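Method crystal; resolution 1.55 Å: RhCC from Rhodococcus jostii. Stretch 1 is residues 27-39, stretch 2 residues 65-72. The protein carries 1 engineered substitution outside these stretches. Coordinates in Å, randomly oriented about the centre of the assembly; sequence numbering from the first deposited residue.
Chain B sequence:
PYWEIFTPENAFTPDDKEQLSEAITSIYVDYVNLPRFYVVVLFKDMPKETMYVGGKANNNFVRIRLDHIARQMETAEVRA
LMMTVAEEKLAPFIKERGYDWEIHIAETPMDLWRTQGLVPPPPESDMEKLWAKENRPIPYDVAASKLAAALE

Stretch 1 27-39: IYVDYVNLPRFYV
Stretch 2, residues 65-72: RLDHIARQ

Two segments of one chain, residues 27-39 and 65-72, meet through side chains alone, burying 285 Å² between them. The first begins as the tail of a helix that started earlier in the chain. Tyr-31 N donates to Ile-27 O (3.0 Å) and Val-32 N to Tyr-28 O (3.1 Å), as expected of an α-helix; Leu-34 N then also reaches Tyr-28 O, at 3.2 Å. Asn-33 is the first residue to leave helical geometry, with phi/psi of 33/51°, a positive phi that asparagine tolerates better than most residues with a side chain. Leu-34 and Pro-35 follow in extended conformation (-72/145° and -54/134°), and residues 36-38 form a short 3-10 turn in which Tyr-38 N bonds to Pro-35 O (3.1 Å) and Val-39 N to Arg-36 O (3.0 Å).

The second segment enters as a strand through His-68, which carries a salt bridge from Arg-65 NH1 to Asp-67 OD1 (2.8 Å) along its length. Ile-69 (phi -117°, psi -43°) and Ala-70 (phi -76°, psi -39°) turn the chain, and Arg-71 returns to extended geometry (phi -124°, psi 151°). The nearest CA pairs set the register: Val-32 to Arg-71 at 9.0 Å and Tyr-38 to Ala-70 at 8.5 Å.

The polar centre of the contact is the hydrogen bond between Tyr-28 OH and His-68 NE2, 2.8 Å long; either atom could be the donor. The CA-to-CB bond of Tyr-28 points toward the second segment, and its m rotamer (chi1 -57°, chi2 -83°) carries the long phenol out to the imidazole. His-68 leaves its backbone sideways, but chi1 of -83° (m) and chi2 of -176° bring NE2 nearer. Each partner lies at the edge of the other's ring, near its plane, as suits in-plane hydrogen bonding by imidazole nitrogen and phenol oxygen. The two rings form an oblique aromatic pair, neither a stack nor edge-to-face, with centroids 5.4 Å apart and planes at 81°. Leu-66, with chi1 55° (p) and chi2 139° between wells, places CD1 3.7 Å from Tyr-28 OH, adding an apolar neighbour to this buried hydroxyl.

Arg-71 has the largest area covered in the contact. Its chi angles are -58° (m), -78° (m), -159° (t) and -84°. The two m angles fold the side chain near its base, chi3 extends it, and chi4 turns the guanidinium so that Val-32 and Leu-34 lie against it. Val-32 (chi1 77°, p) sets CG2 3.3 Å from Arg-71 NE, a tight van der Waals approach oblique to the guanidinium. Leu-34 CD1 lies over one face of that group, 3.6 Å from Arg-71 NH1. A flat guanidinium can accept a methyl over its face while its N-H groups bond in plane; NH1 and NH2 find hydrogen-bonding partners elsewhere in the structure.

Leu-34 chi1 is -128°, between wells, with chi2 at 50° (p). This conformation also brings CD1 to 4.5 Å from Ala-70 CB. Tyr-38 (chi1 -77°, m; chi2 8°) approaches the same methyl, its CD2 4.4 Å from Ala-70 CB, with the methyl oblique to the ring. Alanine's compact side chain thus makes apolar contact with both residues.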

# COMPACT_ATOMS: atom_id res chain seq x y z
N ILE B 27 2.63 21.38 -1.33
CA ILE B 27 1.28 21.12 -1.83
C ILE B 27 0.22 21.22 -0.73
O ILE B 27 -0.79 21.91 -0.88
CB ILE B 27 1.15 19.73 -2.49
CG1 ILE B 27 2.10 19.59 -3.69
CG2 ILE B 27 -0.28 19.48 -2.93
CD1 ILE B 27 2.07 18.20 -4.34
N TYR B 28 0.46 20.52 0.37
CA TYR B 28 -0.56 20.40 1.40
C TYR B 28 -0.60 21.60 2.33
O TYR B 28 -1.67 21.96 2.82
CB TYR B 28 -0.36 19.12 2.20
CG TYR B 28 -0.36 17.90 1.31
CD1 TYR B 28 -1.56 17.32 0.91
CD2 TYR B 28 0.84 17.35 0.86
CE1 TYR B 28 -1.57 16.21 0.08
CE2 TYR B 28 0.84 16.24 0.02
CZ TYR B 28 -0.36 15.67 -0.35
OH TYR B 28 -0.35 14.57 -1.17
N VAL B 29 0.56 22.21 2.56
CA VAL B 29 0.63 23.48 3.29
C VAL B 29 -0.09 24.57 2.51
O VAL B 29 -0.94 25.28 3.06
CB VAL B 29 2.08 23.94 3.54
CG1 VAL B 29 2.08 25.33 4.17
CG2 VAL B 29 2.81 22.97 4.44
N ASP B 30 0.23 24.70 1.23
CA ASP B 30 -0.30 25.79 0.42
C ASP B 30 -1.79 25.66 0.13
O ASP B 30 -2.52 26.65 0.15
CB ASP B 30 0.47 25.91 -0.91
CG ASP B 30 1.89 26.38 -0.72
OD1 ASP B 30 2.20 26.85 0.40
OD2 ASP B 30 2.69 26.32 -1.68
N TYR B 31 -2.25 24.44 -0.13
CA TYR B 31 -3.64 24.26 -0.55
C TYR B 31 -4.62 23.98 0.58
O TYR B 31 -5.82 24.20 0.43
CB TYR B 31 -3.73 23.16 -1.61
CG TYR B 31 -3.40 23.64 -3.00
CD1 TYR B 31 -2.09 23.66 -3.46
CD2 TYR B 31 -4.40 24.10 -3.86
CE1 TYR B 31 -1.78 24.10 -4.73
CE2 TYR B 31 -4.10 24.55 -5.13
CZ TYR B 31 -2.79 24.55 -5.56
OH TYR B 31 -2.48 24.99 -6.83
N VAL B 32 -4.14 23.49 1.72
CA VAL B 32 -5.07 23.12 2.78
C VAL B 32 -4.50 23.33 4.20
O VAL B 32 -5.02 22.78 5.17
CB VAL B 32 -5.54 21.65 2.58
CG1 VAL B 32 -4.47 20.66 3.03
CG2 VAL B 32 -6.88 21.39 3.26
N ASN B 33 -3.46 24.17 4.29
CA ASN B 33 -2.73 24.45 5.54
C ASN B 33 -2.66 23.26 6.48
O ASN B 33 -2.99 23.34 7.67
CB ASN B 33 -3.33 25.66 6.28
CG ASN B 33 -2.45 26.13 7.44
OD1 ASN B 33 -1.23 26.27 7.29
ND2 ASN B 33 -3.07 26.39 8.59
N LEU B 34 -2.23 22.14 5.93
CA LEU B 34 -1.97 20.96 6.72
C LEU B 34 -0.69 21.19 7.53
O LEU B 34 0.24 21.84 7.05
CB LEU B 34 -1.81 19.74 5.81
CG LEU B 34 -2.63 18.49 6.06
CD1 LEU B 34 -4.08 18.87 6.23
CD2 LEU B 34 -2.45 17.51 4.91
N PRO B 35 -0.65 20.65 8.75
CA PRO B 35 0.61 20.62 9.49
C PRO B 35 1.69 19.96 8.64
O PRO B 35 1.40 18.93 8.02
CB PRO B 35 0.28 19.79 10.74
CG PRO B 35 -1.21 19.91 10.88
CD PRO B 35 -1.76 20.03 9.50
N ARG B 36 2.87 20.55 8.58
CA ARG B 36 3.90 20.05 7.69
C ARG B 36 4.23 18.61 8.00
O ARG B 36 4.42 17.80 7.09
CB ARG B 36 5.16 20.92 7.78
CG ARG B 36 4.96 22.35 7.34
CD ARG B 36 6.23 23.14 7.58
NE ARG B 36 7.32 22.49 6.87
CZ ARG B 36 7.62 22.75 5.60
NH1 ARG B 36 8.62 22.11 5.01
NH2 ARG B 36 6.92 23.65 4.93
N PHE B 37 4.26 18.26 9.29
CA PHE B 37 4.71 16.92 9.67
C PHE B 37 3.72 15.80 9.30
O PHE B 37 4.10 14.63 9.39
CB PHE B 37 5.02 16.85 11.18
CG PHE B 37 3.81 16.97 12.06
CD1 PHE B 37 3.10 15.84 12.45
CD2 PHE B 37 3.42 18.20 12.54
CE1 PHE B 37 1.99 15.96 13.26
CE2 PHE B 37 2.31 18.32 13.36
CZ PHE B 37 1.60 17.20 13.73
N TYR B 38 2.49 16.14 8.91
CA TYR B 38 1.56 15.15 8.32
C TYR B 38 2.14 14.54 7.04
O TYR B 38 1.82 13.40 6.71
CB TYR B 38 0.20 15.76 7.96
CG TYR B 38 -0.78 15.99 9.09
CD1 TYR B 38 -0.40 15.82 10.42
CD2 TYR B 38 -2.08 16.39 8.83
CE1 TYR B 38 -1.29 16.05 11.45
CE2 TYR B 38 -2.98 16.61 9.85
CZ TYR B 38 -2.58 16.45 11.15
OH TYR B 38 -3.48 16.69 12.16
N VAL B 39 2.96 15.31 6.32
CA VAL B 39 3.46 14.86 5.02
C VAL B 39 4.71 13.99 5.17
O VAL B 39 5.80 14.48 5.48
CB VAL B 39 3.75 16.07 4.10
CG1 VAL B 39 3.97 15.60 2.67
CG2 VAL B 39 2.60 17.05 4.13
N ARG B 65 3.51 6.14 -5.22
CA ARG B 65 2.18 5.77 -4.72
C ARG B 65 1.91 6.54 -3.45
O ARG B 65 2.78 6.65 -2.62
CB ARG B 65 2.09 4.26 -4.45
CG ARG B 65 0.72 3.82 -3.97
CD ARG B 65 0.75 2.46 -3.28
NE ARG B 65 -0.62 2.05 -3.01
CZ ARG B 65 -1.34 2.47 -1.97
NH1 ARG B 65 -0.80 3.30 -1.08
NH2 ARG B 65 -2.59 2.06 -1.83
N LEU B 66 0.70 7.04 -3.26
CA LEU B 66 0.44 7.77 -2.02
C LEU B 66 -0.94 7.48 -1.49
O LEU B 66 -1.84 7.24 -2.27
CB LEU B 66 0.67 9.26 -2.26
CG LEU B 66 -0.07 10.00 -3.38
CD1 LEU B 66 -0.56 11.38 -2.95
CD2 LEU B 66 0.83 10.10 -4.61
N ASP B 67 -1.07 7.43 -0.16
CA ASP B 67 -2.37 7.49 0.50
C ASP B 67 -2.70 8.90 0.97
O ASP B 67 -1.84 9.60 1.51
CB ASP B 67 -2.43 6.58 1.74
CG ASP B 67 -2.35 5.09 1.40
OD1 ASP B 67 -2.81 4.65 0.34
OD2 ASP B 67 -1.84 4.34 2.26
N HIS B 68 -3.96 9.29 0.80
CA HIS B 68 -4.48 10.48 1.44
C HIS B 68 -5.37 10.04 2.58
O HIS B 68 -6.28 9.22 2.37
CB HIS B 68 -5.28 11.33 0.45
CG HIS B 68 -4.43 12.23 -0.39
ND1 HIS B 68 -4.98 13.13 -1.28
CD2 HIS B 68 -3.09 12.40 -0.46
CE1 HIS B 68 -4.01 13.81 -1.86
NE2 HIS B 68 -2.85 13.39 -1.39
N ILE B 69 -5.10 10.57 3.77
CA ILE B 69 -5.77 10.15 4.99
C ILE B 69 -6.56 11.27 5.63
O ILE B 69 -7.68 11.05 6.09
CB ILE B 69 -4.74 9.64 6.02
CG1 ILE B 69 -3.76 8.68 5.34
CG2 ILE B 69 -5.46 8.98 7.19
CD1 ILE B 69 -2.39 8.57 6.05
N ALA B 70 -5.98 12.47 5.66
CA ALA B 70 -6.56 13.57 6.42
C ALA B 70 -7.77 14.18 5.70
O ALA B 70 -8.77 14.52 6.34
CB ALA B 70 -5.50 14.64 6.69
N ARG B 71 -7.69 14.30 4.38
CA ARG B 71 -8.76 14.93 3.63
C ARG B 71 -9.30 14.01 2.54
O ARG B 71 -8.57 13.17 2.01
CB ARG B 71 -8.29 16.24 2.99
CG ARG B 71 -7.75 17.29 3.96
CD ARG B 71 -8.87 18.03 4.68
NE ARG B 71 -8.43 19.31 5.22
CZ ARG B 71 -7.81 19.46 6.39
NH1 ARG B 71 -7.54 18.40 7.14
NH2 ARG B 71 -7.45 20.67 6.80
N GLN B 72 -10.57 14.17 2.21
CA GLN B 72 -11.14 13.58 1.01
C GLN B 72 -11.21 14.64 -0.08
O GLN B 72 -11.39 15.82 0.21
CB GLN B 72 -12.54 13.01 1.27
CG GLN B 72 -12.57 11.54 1.65
CD GLN B 72 -13.98 10.97 1.65
OE1 GLN B 72 -14.94 11.65 2.04
NE2 GLN B 72 -14.12 9.74 1.19